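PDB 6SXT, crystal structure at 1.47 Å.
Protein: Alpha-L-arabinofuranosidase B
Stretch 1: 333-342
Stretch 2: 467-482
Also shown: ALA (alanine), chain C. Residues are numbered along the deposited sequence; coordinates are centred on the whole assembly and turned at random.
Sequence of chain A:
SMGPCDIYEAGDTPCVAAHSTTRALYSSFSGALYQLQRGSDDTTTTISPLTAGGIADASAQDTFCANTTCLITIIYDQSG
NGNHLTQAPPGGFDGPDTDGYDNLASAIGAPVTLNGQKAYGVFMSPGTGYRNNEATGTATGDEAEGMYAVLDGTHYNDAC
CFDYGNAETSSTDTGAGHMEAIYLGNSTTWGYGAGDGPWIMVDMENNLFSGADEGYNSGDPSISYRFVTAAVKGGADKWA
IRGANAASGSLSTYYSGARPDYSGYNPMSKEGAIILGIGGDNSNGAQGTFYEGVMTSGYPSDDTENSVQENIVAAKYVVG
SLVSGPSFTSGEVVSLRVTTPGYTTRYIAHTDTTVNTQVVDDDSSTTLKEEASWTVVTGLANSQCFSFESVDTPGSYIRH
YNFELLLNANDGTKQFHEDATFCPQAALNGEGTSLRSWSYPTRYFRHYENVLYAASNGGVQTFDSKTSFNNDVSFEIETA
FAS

Stretch 1, residues 333-342: VVSLRVTTPG
Stretch 2 467-482: TSFNNDVSFEIETAFA

The most unusual feature of this contact is a water molecule that joins the first stretch to the second just past Val338: water 3 accepts from Thr339 N (3.0 Å) and donates to both Asn471 O (2.7 Å) and Ser474 O (2.8 Å), tying the Thr339 backbone to a carbonyl of a short helix and to one just after it. Beside it, Thr339 OG1 donates directly to Ser474 O at 2.9 Å; its chi1 is p (69°), and its CA-to-CB bond points toward the second stretch.

Before this point the first stretch is extended. The strand through Val334 to Arg337 runs antiparallel to the one through Glu476 to Glu478, their axes 148° apart and 4.4 Å at closest approach. Two hydrogen-bonded pairs fix the register. In one, Ser335 N donates to Glu478 O (2.9 Å) and Glu478 N to Ser335 O (2.8 Å); in the other, Arg337 N donates to Glu476 O (2.8 Å) and Glu476 N to Arg337 O (2.9 Å). Between them lies the non-hydrogen-bonded pair Leu336 and Ile477, CA to CA 5.0 Å. Strand phi/psi values are ordinary, such as -120/115 at Leu336 and -90/118 at Ile477.

Alternation sorts the side chains. Leu336 (m, t), Ile477 (m, t) and Phe475 (m, chi2 -86°) share one face, where branched and aromatic carbons can pack without polar partners: Leu336 CD2 lies 4.0 Å from Ile477 CG1, and Val338 CG2 (chi1 t) 4.1 Å from Phe475 CE1.

The other face, with Ser335, Arg337, Glu476 and Glu478, is polar. Arg337 (t, t, p, chi4 78°) reaches diagonally to Glu478 (m, t, chi3 6°), whose carboxylate meets the guanidinium edge near its plane; NE to OE2, 2.8 Å, is both hydrogen bond and salt bridge, joining opposite charges. Glu476 CG (m, m, chi3 4°) also packs against the arginine, 3.5 Å from Arg337 NH2.

At the far end of the pairing, Ser335 OG (m) accepts from Phe481 N at 3.1 Å, so a small hydroxyl holds the chain at Phe481. Val333 (t) sets CG1 3.5 Å from Ala480 CB, and water 1 links Val333 O (2.7 Å) to Ala480 N (2.9 Å).

The helix 469-472 supplies the remaining anchor. Thr340 (m) donates from OG1 to Asp472 OD1 at 2.6 Å, with Asp472 at chi1 m and chi2 -5°. Asp472 OD1 also accepts from Ser468 OG (2.8 Å; Ser468 chi1 t, phi/psi 67/23), so one carboxylate oxygen gathers two hydroxyls. Thr340 CG2 meanwhile lies 3.5 Å from Ser468 OG.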

# COMPACT_ATOMS: atom_id res chain seq x y z
N VAL A 333 23.41 14.48 -13.86
CA VAL A 333 23.84 15.07 -12.57
C VAL A 333 23.13 16.39 -12.38
O VAL A 333 23.12 17.19 -13.31
CB VAL A 333 25.38 15.24 -12.54
CG1 VAL A 333 25.83 15.52 -11.13
CG2 VAL A 333 26.05 14.01 -13.11
N VAL A 334 22.56 16.61 -11.22
CA VAL A 334 21.70 17.78 -10.98
C VAL A 334 22.06 18.45 -9.67
O VAL A 334 22.62 17.79 -8.78
CB VAL A 334 20.19 17.37 -10.96
CG1 VAL A 334 19.80 16.70 -12.26
CG2 VAL A 334 19.87 16.51 -9.75
N SER A 335 21.60 19.69 -9.52
CA SER A 335 21.48 20.33 -8.21
C SER A 335 20.00 20.66 -8.05
O SER A 335 19.31 20.88 -9.07
CB SER A 335 22.40 21.55 -8.06
OG SER A 335 23.77 21.10 -8.10
N LEU A 336 19.54 20.67 -6.83
CA LEU A 336 18.09 20.82 -6.51
C LEU A 336 17.96 22.07 -5.65
O LEU A 336 18.41 22.11 -4.48
CB LEU A 336 17.60 19.53 -5.80
CG LEU A 336 17.66 18.29 -6.67
CD1 LEU A 336 17.42 17.06 -5.84
CD2 LEU A 336 16.65 18.35 -7.81
N ARG A 337 17.29 23.07 -6.19
CA ARG A 337 17.20 24.40 -5.56
C ARG A 337 15.89 24.58 -4.80
O ARG A 337 14.83 24.21 -5.35
CB ARG A 337 17.31 25.50 -6.62
CG ARG A 337 17.45 26.88 -5.97
CD ARG A 337 17.71 27.99 -6.96
NE ARG A 337 16.67 28.08 -7.97
CZ ARG A 337 15.47 28.62 -7.79
NH1 ARG A 337 15.14 29.14 -6.63
NH2 ARG A 337 14.61 28.66 -8.79
N VAL A 338 15.99 25.05 -3.57
CA VAL A 338 14.83 25.40 -2.72
C VAL A 338 14.00 26.49 -3.38
O VAL A 338 14.58 27.44 -3.99
CB VAL A 338 15.32 25.79 -1.33
CG1 VAL A 338 14.23 26.36 -0.48
CG2 VAL A 338 15.95 24.63 -0.61
N THR A 339 12.67 26.39 -3.29
CA THR A 339 11.78 27.38 -3.95
C THR A 339 10.99 28.14 -2.90
O THR A 339 10.29 29.09 -3.30
CB THR A 339 10.85 26.73 -4.99
OG1 THR A 339 9.91 25.91 -4.28
CG2 THR A 339 11.60 25.97 -6.04
N THR A 340 11.11 27.82 -1.65
CA THR A 340 10.39 28.47 -0.56
C THR A 340 10.89 29.91 -0.46
O THR A 340 12.09 30.12 -0.28
CB THR A 340 10.61 27.76 0.76
OG1 THR A 340 10.17 26.39 0.63
CG2 THR A 340 9.88 28.45 1.89
N PRO A 341 10.00 30.90 -0.55
CA PRO A 341 10.44 32.30 -0.41
C PRO A 341 11.22 32.49 0.89
O PRO A 341 10.82 32.04 2.00
CB PRO A 341 9.11 33.10 -0.43
CG PRO A 341 8.20 32.21 -1.27
CD PRO A 341 8.55 30.80 -0.80
N GLY A 342 12.36 33.18 0.76
CA GLY A 342 13.28 33.41 1.90
C GLY A 342 14.42 32.42 1.93
O GLY A 342 15.29 32.59 2.77
N THR A 467 2.41 24.21 7.55
CA THR A 467 2.91 25.55 7.18
C THR A 467 4.01 25.43 6.14
O THR A 467 4.97 24.72 6.42
CB THR A 467 3.42 26.29 8.42
OG1 THR A 467 2.31 26.34 9.30
CG2 THR A 467 3.88 27.69 8.11
N SER A 468 3.79 26.03 5.00
CA SER A 468 4.77 26.13 3.89
C SER A 468 5.03 24.74 3.29
O SER A 468 6.01 24.58 2.60
CB SER A 468 6.10 26.74 4.39
OG SER A 468 6.89 27.19 3.32
N PHE A 469 4.09 23.80 3.46
CA PHE A 469 4.35 22.41 3.01
C PHE A 469 4.58 22.42 1.51
O PHE A 469 5.59 21.87 1.03
CB PHE A 469 3.22 21.44 3.40
CG PHE A 469 3.55 20.06 2.93
CD1 PHE A 469 4.33 19.21 3.68
CD2 PHE A 469 3.07 19.63 1.70
CE1 PHE A 469 4.60 17.92 3.23
CE2 PHE A 469 3.37 18.34 1.25
CZ PHE A 469 4.13 17.50 2.01
N ASN A 470 3.65 22.94 0.73
CA ASN A 470 3.73 22.87 -0.73
C ASN A 470 5.06 23.48 -1.19
O ASN A 470 5.70 22.94 -2.09
CB ASN A 470 2.57 23.56 -1.42
CG ASN A 470 1.28 22.75 -1.38
OD1 ASN A 470 1.19 21.74 -0.70
ND2 ASN A 470 0.33 23.23 -2.18
N ASN A 471 5.43 24.65 -0.67
CA ASN A 471 6.71 25.29 -1.10
C ASN A 471 7.91 24.44 -0.66
O ASN A 471 8.84 24.24 -1.50
CB ASN A 471 6.78 26.71 -0.56
CG ASN A 471 5.86 27.65 -1.29
OD1 ASN A 471 5.54 27.46 -2.46
ND2 ASN A 471 5.53 28.75 -0.62
N ASP A 472 7.87 23.90 0.54
CA ASP A 472 9.01 23.20 1.18
C ASP A 472 9.22 21.81 0.56
O ASP A 472 10.27 21.22 0.85
CB ASP A 472 8.88 23.08 2.68
CG ASP A 472 8.84 24.40 3.46
OD1 ASP A 472 9.02 25.49 2.81
OD2 ASP A 472 8.58 24.29 4.67
N VAL A 473 8.30 21.34 -0.29
CA VAL A 473 8.49 20.05 -1.02
C VAL A 473 8.67 20.29 -2.51
O VAL A 473 8.67 19.31 -3.27
CB VAL A 473 7.34 19.07 -0.74
CG1 VAL A 473 7.15 18.80 0.73
CG2 VAL A 473 6.04 19.48 -1.43
N SER A 474 8.90 21.52 -2.96
CA SER A 474 9.05 21.84 -4.38
C SER A 474 10.49 22.30 -4.62
O SER A 474 10.92 23.26 -3.92
CB SER A 474 8.06 22.88 -4.82
OG SER A 474 6.70 22.38 -4.65
N PHE A 475 11.17 21.68 -5.55
CA PHE A 475 12.60 21.97 -5.85
C PHE A 475 12.78 22.14 -7.33
O PHE A 475 12.31 21.33 -8.13
CB PHE A 475 13.50 20.85 -5.34
CG PHE A 475 13.36 20.64 -3.87
CD1 PHE A 475 14.11 21.38 -2.94
CD2 PHE A 475 12.43 19.75 -3.36
CE1 PHE A 475 13.98 21.17 -1.59
CE2 PHE A 475 12.30 19.55 -2.00
CZ PHE A 475 13.06 20.25 -1.10
N GLU A 476 13.53 23.17 -7.74
CA GLU A 476 13.89 23.34 -9.15
C GLU A 476 15.11 22.50 -9.48
O GLU A 476 16.07 22.47 -8.69
CB GLU A 476 14.17 24.81 -9.45
CG GLU A 476 12.90 25.65 -9.54
CD GLU A 476 12.12 25.52 -10.83
OE1 GLU A 476 12.48 24.71 -11.71
OE2 GLU A 476 11.14 26.27 -10.96
N ILE A 477 15.08 21.86 -10.63
CA ILE A 477 16.17 20.98 -11.13
C ILE A 477 17.09 21.89 -11.94
O ILE A 477 16.65 22.47 -12.94
CB ILE A 477 15.65 19.83 -11.98
CG1 ILE A 477 14.61 18.99 -11.24
CG2 ILE A 477 16.81 18.99 -12.49
CD1 ILE A 477 13.80 18.10 -12.17
N GLU A 478 18.34 21.98 -11.48
CA GLU A 478 19.35 22.85 -12.11
C GLU A 478 20.55 22.01 -12.51
O GLU A 478 20.74 20.90 -12.03
CB GLU A 478 19.65 24.02 -11.19
CG GLU A 478 18.48 24.96 -11.23
CD GLU A 478 18.55 26.22 -10.44
OE1 GLU A 478 19.65 26.49 -9.88
OE2 GLU A 478 17.51 26.89 -10.41
N THR A 479 21.34 22.58 -13.42
CA THR A 479 22.69 22.07 -13.72
C THR A 479 23.45 21.82 -12.41
O THR A 479 23.39 22.65 -11.52
CB THR A 479 23.45 23.14 -14.53
OG1 THR A 479 22.66 23.50 -15.66
CG2 THR A 479 24.79 22.64 -15.00
N ALA A 480 24.13 20.69 -12.32
CA ALA A 480 24.94 20.36 -11.13
C ALA A 480 26.10 21.37 -11.00
O ALA A 480 26.75 21.73 -11.99
CB ALA A 480 25.48 18.98 -11.24
N PHE A 481 26.34 21.79 -9.78
CA PHE A 481 27.54 22.62 -9.48
C PHE A 481 28.83 21.87 -9.81
O PHE A 481 29.82 22.57 -10.12
CB PHE A 481 27.52 23.05 -8.04
CG PHE A 481 26.60 24.20 -7.76
CD1 PHE A 481 26.92 25.50 -8.12
CD2 PHE A 481 25.36 23.96 -7.18
CE1 PHE A 481 26.06 26.55 -7.85
CE2 PHE A 481 24.50 25.01 -6.91
CZ PHE A 481 24.83 26.29 -7.27
N ALA A 482 28.88 20.55 -9.68
CA ALA A 482 30.09 19.71 -9.84
C ALA A 482 29.73 18.37 -10.44
O ALA A 482 28.76 17.78 -9.95
CB ALA A 482 30.72 19.48 -8.50
N ALA C . 31.24 17.22 -11.73
CA ALA C . 30.52 15.97 -12.08
C ALA C . 31.55 14.84 -12.14
O ALA C . 32.38 14.79 -11.21
CB ALA C . 29.77 16.15 -13.38
O HOH W 1 24.53 19.01 -14.71
O HOH W 2 11.35 28.72 -9.33
O HOH W 3 11.53 24.34 -1.46